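Local coordinates for odorant-binding protein 47 (Anopheles gambiae, PDB 3PM2) that binds hydrophobic odorants such as indole, menthol and decanal and is thought to carry them through the fluid around olfactory dendrites, at residues Ile38-Thr41 against Lys42-Ala46; Trp92-Ile95 against Thr96-Ala99; Asp98-Asp101 against Gly102-Met106. All coordinates share one frame; numbering follows the deposited sequence.

In the fold
None of the three contacts closes a loop; each joins successive turns of one helix. From the N terminus, contact 1 comes first, around the C-terminal end of helix 27-44, where side chains meet the loop ahead of helix 55-63, the start of that helix and the Glu127-Gln128 region. Contacts 2 and 3 come later and overlap on helix 92-109, sharing Asp98 and Ala99, their centres about 10 Å apart. Both are flanked by helices 74-85 and 133-147, and contact 3 adds the Cys103-Cys140 disulfide to the latter. Contact 1 sits on the opposite side of the chain's centre, about 30 Å from contact 2 and 26 Å from contact 3, centre to centre.

Contact 1: Ile38-Thr41 against Lys42-Ala46; sequences IGQT and KRQMA
Lys42 reaches back to Ile38, one helical turn earlier, and crosses it at an angle. Lys42 CB lies 3.6 Å from Ile38 O and Lys42 CG is closer, at 3.4 Å from that oxygen, with Ile38 CD1 also near CG. Beyond this the lysine chain stays extended: CD and CE both approach Ile38 CG1, CE at 4.1 Å. Ile38 holds CG1 opposite its backbone N (chi1 -167°), which brings that branch to the lysine. The backbones are joined by Lys42 N to Ile38 O, 2.9 Å.

On another face, Gln40 and Gln44 lie alongside each other and point the same way, their amide planes turned 56° apart. A water links them: it accepts from Gln40 NE2 (3.0 Å) and donates to Gln44 OE1 (2.7 Å) and to Thr41 OG1 (2.8 Å). The amides have further partners, Gln128 N for Gln40 OE1 and Glu127 for Gln44 NE2, while Thr41 OG1 also bonds to Trp37 O. The main chain continues with Gln44 N to Gln40 O, but Met45 N reaches Thr41 O only weakly, at 3.1 Å. Ile38-Lys42 and Gln40-Gln44 are i to i+4 pairs of an alpha-helix near its C-terminal end, with a water bridging three side chains on one flank.

Contact 2: Trp92-Ile95 against Thr96-Ala99; sequences WNKI and TLDA
Trp92 O is gripped twice by Thr96, at 2.7 Å from OG1 and at 2.9 Å from the backbone N. The two donors come from opposite faces of the carbonyl plane, each tilted about 30° from it. Thr96 OG1 sits beside its own backbone N, with chi1 at -59°, which turns the hydroxyl back toward the preceding turn and satisfies it within the helix. The threonine is buried, and its side chain also touches Tyr81 and Thr85 of helix 74-85 and Leu145 of helix 133-147. Ile95 CD1 lies over one face of the Trp92 indole, offset toward the rim and 4.2 Å above the plane; the same indole touches Cys19 and Pro22.

Around the helix, Leu97 crosses Asn93 obliquely. Leu97 CD1 comes within 3.5 Å of Asn93 OD1, and Leu97 CG within 3.4 Å of Asn93 O. Next to them, Lys94 bends at chi2 and chi3 and crosses the Asp98 side chain: Lys94 CE is 3.6 Å from Asp98 OD1, but NZ stays 4.8 Å from that oxygen, so the opposite charges may attract without forming a salt bridge. Asp98 N donates to Lys94 O, and Ala99 N to Ile95 O, where the alanine CB also rests against the carbonyl oxygen. Ala99 faces Met141, Thr144 and Leu145. The pattern is that of an amphipathic alpha-helix at its first turns: a threonine hydroxyl bonded back to the i-4 carbonyl, Thr96 and Ala99 buried against neighbouring helices, Trp92 buried against Cys19 and Pro22, and a polar outer flank.

Contact 3: Asp98-Asp101 against Gly102-Met106; sequences DAID and GCFKM
Ile100 O accepts from Phe104 N at 3.0 Å, one of four i to i+4 backbone bonds of nearly equal length; the others run from Gly102 N to Asp98 O, Cys103 N to Ala99 O and Lys105 N to Asp101 O. Two of these carbonyls also draw in a ring edge and a sulfur. Ile100 O lies in the plane of the Phe104 ring at its edge, 3.3 Å from CD2, while Ala99 O has Cys103 SG 3.2 Å away. The sulfur is anti to its own carbonyl carbon (chi1 -65°), which places it against Ala99 O; its covalent partner is Cys140 of helix 133-147.

Farther out, Ile100 and Phe104 lie side by side and point the same way. Ile100 CG2 packs against the rim of the ring, 3.7 Å from Phe104 CD2 and 3.8 Å from Phe104 CE2, and both residues touch Arg74 of helix 74-85. Lys105 CB rests 3.3 Å from Asp101 O, whereas its amine end leads away.

Arg74, outside both segments, also pairs with Asp101 OD1 in a salt bridge. One arginine of helix 74-85 thus meets both the apolar pair and the carboxylate, while the disulfide ties this helix covalently to helix 133-147.

Contact 1: Ile38-Thr41 against Lys42-Ala46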
loop_
_atom_site.group_PDB
_atom_site.type_symbol
_atom_site.label_atom_id
_atom_site.label_comp_id
_atom_site.label_asym_id
_atom_site.label_seq_id
_atom_site.Cartn_x
_atom_site.Cartn_y
_atom_site.Cartn_z
ATOM N N ILE A 38 7.617 7.442 -7.840
ATOM C CA ILE A 38 7.612 8.215 -6.576
ATOM C C ILE A 38 7.524 9.748 -6.760
ATOM O O ILE A 38 6.854 10.415 -5.983
ATOM C CB ILE A 38 8.749 7.786 -5.597
ATOM C CG1 ILE A 38 8.536 8.360 -4.166
ATOM C CG2 ILE A 38 10.139 8.131 -6.158
ATOM C CD1 ILE A 38 7.288 7.880 -3.449
ATOM N N GLY A 39 8.169 10.250 -7.806
ATOM C CA GLY A 39 8.233 11.667 -8.136
ATOM C C GLY A 39 6.845 12.260 -8.263
ATOM O O GLY A 39 6.471 13.181 -7.526
ATOM N N GLN A 40 6.054 11.684 -9.151
ATOM C CA GLN A 40 4.696 12.157 -9.337
ATOM C C GLN A 40 3.811 11.776 -8.153
ATOM O O GLN A 40 2.887 12.524 -7.854
ATOM C CB GLN A 40 4.110 11.798 -10.715
ATOM C CG GLN A 40 3.643 10.363 -10.904
ATOM C CD GLN A 40 2.471 10.328 -11.876
ATOM O OE1 GLN A 40 2.510 10.929 -12.974
ATOM N NE2 GLN A 40 1.404 9.606 -11.512
ATOM N N THR A 41 4.078 10.640 -7.477
ATOM C CA THR A 41 3.264 10.261 -6.310
ATOM C C THR A 41 3.342 11.347 -5.215
ATOM O O THR A 41 2.315 11.758 -4.652
ATOM C CB THR A 41 3.559 8.831 -5.865
ATOM O OG1 THR A 41 3.292 7.974 -6.985
ATOM C CG2 THR A 41 2.695 8.388 -4.671
ATOM N N LYS A 42 4.555 11.832 -4.958
ATOM C CA LYS A 42 4.795 12.902 -3.960
ATOM C C LYS A 42 4.097 14.174 -4.400
ATOM O O LYS A 42 3.476 14.832 -3.566
ATOM C CB LYS A 42 6.294 13.112 -3.734
ATOM C CG LYS A 42 6.902 11.948 -2.950
ATOM C CD LYS A 42 8.350 12.165 -2.623
ATOM C CE LYS A 42 8.732 11.343 -1.425
ATOM N NZ LYS A 42 10.202 11.410 -1.173
ATOM N N ARG A 43 4.133 14.503 -5.711
ATOM C CA ARG A 43 3.431 15.689 -6.210
ATOM C C ARG A 43 1.932 15.560 -5.949
ATOM O O ARG A 43 1.279 16.527 -5.543
ATOM C CB ARG A 43 3.679 15.895 -7.715
ATOM C CG ARG A 43 5.039 16.504 -8.010
ATOM C CD ARG A 43 5.086 17.171 -9.372
ATOM N NE ARG A 43 4.332 18.430 -9.423
ATOM C CZ ARG A 43 4.407 19.293 -10.428
ATOM N NH1 ARG A 43 5.193 19.042 -11.473
ATOM N NH2 ARG A 43 3.706 20.413 -10.399
ATOM N N GLN A 44 1.382 14.362 -6.197
ATOM C CA GLN A 44 -0.058 14.101 -5.988
ATOM C C GLN A 44 -0.480 14.185 -4.513
ATOM O O GLN A 44 -1.652 14.444 -4.247
ATOM C CB GLN A 44 -0.486 12.783 -6.612
ATOM C CG GLN A 44 -0.359 12.753 -8.152
ATOM C CD GLN A 44 -0.646 11.369 -8.663
ATOM O OE1 GLN A 44 -0.278 10.361 -8.041
ATOM N NE2 GLN A 44 -1.359 11.288 -9.779
ATOM N N MET A 45 0.450 14.013 -3.559
ATOM C CA MET A 45 0.113 14.194 -2.136
ATOM C C MET A 45 -0.183 15.657 -1.794
ATOM O O MET A 45 -0.721 15.921 -0.720
ATOM C CB MET A 45 1.291 13.800 -1.242
ATOM C CG MET A 45 1.470 12.367 -1.105
ATOM S SD MET A 45 2.965 12.185 -0.113
ATOM C CE MET A 45 3.568 10.758 -0.894
ATOM N N ALA A 46 0.261 16.605 -2.644
ATOM C CA ALA A 46 0.116 18.046 -2.427
ATOM C C ALA A 46 -0.976 18.619 -3.325
ATOM O O ALA A 46 -0.911 19.792 -3.726
ATOM C CB ALA A 46 1.456 18.741 -2.705
HETATM O O HOH W 1 1.195 8.197 -8.862
#

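Contact 2: Trp92-Ile95 against Thr96-Ala99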
loop_
_atom_site.group_PDB
_atom_site.type_symbol
_atom_site.label_atom_id
_atom_site.label_comp_id
_atom_site.label_asym_id
_atom_site.label_seq_id
_atom_site.Cartn_x
_atom_site.Cartn_y
_atom_site.Cartn_z
ATOM N N TRP A 92 0.313 -15.395 10.858
ATOM C CA TRP A 92 0.156 -14.646 9.609
ATOM C C TRP A 92 -0.928 -15.104 8.643
ATOM O O TRP A 92 -1.454 -14.262 7.918
ATOM C CB TRP A 92 1.494 -14.445 8.917
ATOM C CG TRP A 92 2.403 -13.486 9.643
ATOM C CD1 TRP A 92 3.571 -13.796 10.276
ATOM C CD2 TRP A 92 2.238 -12.060 9.780
ATOM N NE1 TRP A 92 4.151 -12.655 10.792
ATOM C CE2 TRP A 92 3.335 -11.582 10.537
ATOM C CE3 TRP A 92 1.224 -11.153 9.411
ATOM C CZ2 TRP A 92 3.493 -10.231 10.862
ATOM C CZ3 TRP A 92 1.388 -9.800 9.726
ATOM C CH2 TRP A 92 2.502 -9.355 10.456
ATOM N N ASN A 93 -1.311 -16.397 8.660
ATOM C CA ASN A 93 -2.366 -16.907 7.774
ATOM C C ASN A 93 -3.676 -16.139 7.968
ATOM O O ASN A 93 -4.159 -15.517 7.012
ATOM C CB ASN A 93 -2.583 -18.415 7.965
ATOM C CG ASN A 93 -3.584 -18.980 6.999
ATOM O OD1 ASN A 93 -4.768 -19.137 7.314
ATOM N ND2 ASN A 93 -3.137 -19.239 5.788
ATOM N N LYS A 94 -4.217 -16.158 9.214
ATOM C CA LYS A 94 -5.461 -15.475 9.577
ATOM C C LYS A 94 -5.341 -13.967 9.491
ATOM O O LYS A 94 -6.285 -13.326 9.041
ATOM C CB LYS A 94 -5.950 -15.873 10.983
ATOM C CG LYS A 94 -7.459 -15.712 11.172
ATOM C CD LYS A 94 -8.235 -16.895 10.576
ATOM C CE LYS A 94 -9.291 -16.439 9.599
ATOM N NZ LYS A 94 -9.662 -17.520 8.646
ATOM N N ILE A 95 -4.211 -13.396 9.950
ATOM C CA ILE A 95 -3.998 -11.952 9.906
ATOM C C ILE A 95 -4.090 -11.487 8.451
ATOM O O ILE A 95 -4.808 -10.538 8.168
ATOM C CB ILE A 95 -2.648 -11.552 10.549
ATOM C CG1 ILE A 95 -2.636 -11.861 12.073
ATOM C CG2 ILE A 95 -2.356 -10.080 10.274
ATOM C CD1 ILE A 95 -1.252 -11.557 12.777
ATOM N N THR A 96 -3.438 -12.227 7.537
ATOM C CA THR A 96 -3.427 -11.928 6.095
ATOM C C THR A 96 -4.806 -12.046 5.486
ATOM O O THR A 96 -5.260 -11.097 4.842
ATOM C CB THR A 96 -2.340 -12.741 5.368
ATOM O OG1 THR A 96 -1.075 -12.423 5.942
ATOM C CG2 THR A 96 -2.286 -12.452 3.870
ATOM N N LEU A 97 -5.509 -13.172 5.733
ATOM C CA LEU A 97 -6.873 -13.349 5.215
ATOM C C LEU A 97 -7.827 -12.241 5.720
ATOM O O LEU A 97 -8.560 -11.674 4.918
ATOM C CB LEU A 97 -7.414 -14.741 5.549
ATOM C CG LEU A 97 -6.744 -15.912 4.828
ATOM C CD1 LEU A 97 -7.075 -17.231 5.526
ATOM C CD2 LEU A 97 -7.184 -15.992 3.359
ATOM N N ASP A 98 -7.749 -11.886 7.027
ATOM C CA ASP A 98 -8.560 -10.818 7.605
ATOM C C ASP A 98 -8.215 -9.464 6.965
ATOM O O ASP A 98 -9.126 -8.691 6.660
ATOM C CB ASP A 98 -8.384 -10.739 9.138
ATOM C CG ASP A 98 -9.018 -11.873 9.959
ATOM O OD1 ASP A 98 -9.596 -12.811 9.349
ATOM O OD2 ASP A 98 -8.924 -11.824 11.213
ATOM N N ALA A 99 -6.906 -9.192 6.753
ATOM C CA ALA A 99 -6.439 -7.936 6.148
ATOM C C ALA A 99 -7.002 -7.772 4.722
ATOM O O ALA A 99 -7.523 -6.710 4.408
ATOM C CB ALA A 99 -4.923 -7.908 6.121
#

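Contact 3: Asp98-Asp101 against Gly102-Met106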
loop_
_atom_site.group_PDB
_atom_site.type_symbol
_atom_site.label_atom_id
_atom_site.label_comp_id
_atom_site.label_asym_id
_atom_site.label_seq_id
_atom_site.Cartn_x
_atom_site.Cartn_y
_atom_site.Cartn_z
ATOM N N ASP A 98 -7.749 -11.886 7.027
ATOM C CA ASP A 98 -8.560 -10.818 7.605
ATOM C C ASP A 98 -8.215 -9.464 6.965
ATOM O O ASP A 98 -9.126 -8.691 6.660
ATOM C CB ASP A 98 -8.384 -10.739 9.138
ATOM C CG ASP A 98 -9.018 -11.873 9.959
ATOM O OD1 ASP A 98 -9.596 -12.811 9.349
ATOM O OD2 ASP A 98 -8.924 -11.824 11.213
ATOM N N ALA A 99 -6.906 -9.192 6.753
ATOM C CA ALA A 99 -6.439 -7.936 6.148
ATOM C C ALA A 99 -7.002 -7.772 4.722
ATOM O O ALA A 99 -7.523 -6.710 4.408
ATOM C CB ALA A 99 -4.923 -7.908 6.121
ATOM N N ILE A 100 -6.979 -8.847 3.913
ATOM C CA ILE A 100 -7.512 -8.837 2.542
ATOM C C ILE A 100 -9.018 -8.557 2.553
ATOM O O ILE A 100 -9.491 -7.709 1.793
ATOM C CB ILE A 100 -7.148 -10.134 1.771
ATOM C CG1 ILE A 100 -5.628 -10.277 1.575
ATOM C CG2 ILE A 100 -7.886 -10.187 0.408
ATOM C CD1 ILE A 100 -5.173 -11.683 1.166
ATOM N N ASP A 101 -9.752 -9.231 3.441
ATOM C CA ASP A 101 -11.199 -9.044 3.554
ATOM C C ASP A 101 -11.532 -7.586 3.907
ATOM O O ASP A 101 -12.384 -6.980 3.264
ATOM C CB ASP A 101 -11.793 -10.012 4.584
ATOM C CG ASP A 101 -13.273 -10.222 4.394
ATOM O OD1 ASP A 101 -13.682 -10.612 3.260
ATOM O OD2 ASP A 101 -14.032 -9.984 5.360
ATOM N N GLY A 102 -10.841 -7.043 4.899
ATOM C CA GLY A 102 -11.069 -5.673 5.355
ATOM C C GLY A 102 -10.733 -4.619 4.320
ATOM O O GLY A 102 -11.434 -3.606 4.231
ATOM N N CYS A 103 -9.662 -4.848 3.540
ATOM C CA CYS A 103 -9.217 -3.900 2.505
ATOM C C CYS A 103 -10.139 -3.871 1.309
ATOM O O CYS A 103 -10.468 -2.785 0.829
ATOM C CB CYS A 103 -7.759 -4.140 2.117
ATOM S SG CYS A 103 -6.601 -3.813 3.478
ATOM N N PHE A 104 -10.645 -5.044 0.891
ATOM C CA PHE A 104 -11.592 -5.127 -0.233
ATOM C C PHE A 104 -12.950 -4.550 0.191
ATOM O O PHE A 104 -13.598 -3.869 -0.609
ATOM C CB PHE A 104 -11.716 -6.573 -0.770
ATOM C CG PHE A 104 -10.663 -6.884 -1.822
ATOM C CD1 PHE A 104 -10.891 -6.599 -3.165
ATOM C CD2 PHE A 104 -9.419 -7.399 -1.459
ATOM C CE1 PHE A 104 -9.903 -6.853 -4.135
ATOM C CE2 PHE A 104 -8.442 -7.676 -2.429
ATOM C CZ PHE A 104 -8.692 -7.413 -3.763
ATOM N N LYS A 105 -13.350 -4.768 1.470
ATOM C CA LYS A 105 -14.603 -4.212 2.027
ATOM C C LYS A 105 -14.538 -2.674 2.030
ATOM O O LYS A 105 -15.496 -2.009 1.605
ATOM C CB LYS A 105 -14.838 -4.741 3.448
ATOM C CG LYS A 105 -16.282 -4.651 3.920
ATOM C CD LYS A 105 -16.361 -4.745 5.443
ATOM C CE LYS A 105 -17.766 -4.967 5.960
ATOM N NZ LYS A 105 -18.642 -3.786 5.746
ATOM N N MET A 106 -13.403 -2.120 2.474
ATOM C CA MET A 106 -13.130 -0.683 2.510
ATOM C C MET A 106 -13.193 -0.098 1.099
ATOM O O MET A 106 -13.845 0.931 0.890
ATOM C CB MET A 106 -11.772 -0.395 3.196
ATOM C CG MET A 106 -11.390 1.108 3.233
ATOM S SD MET A 106 -10.536 1.675 1.735
ATOM C CE MET A 106 -8.935 0.819 1.949
#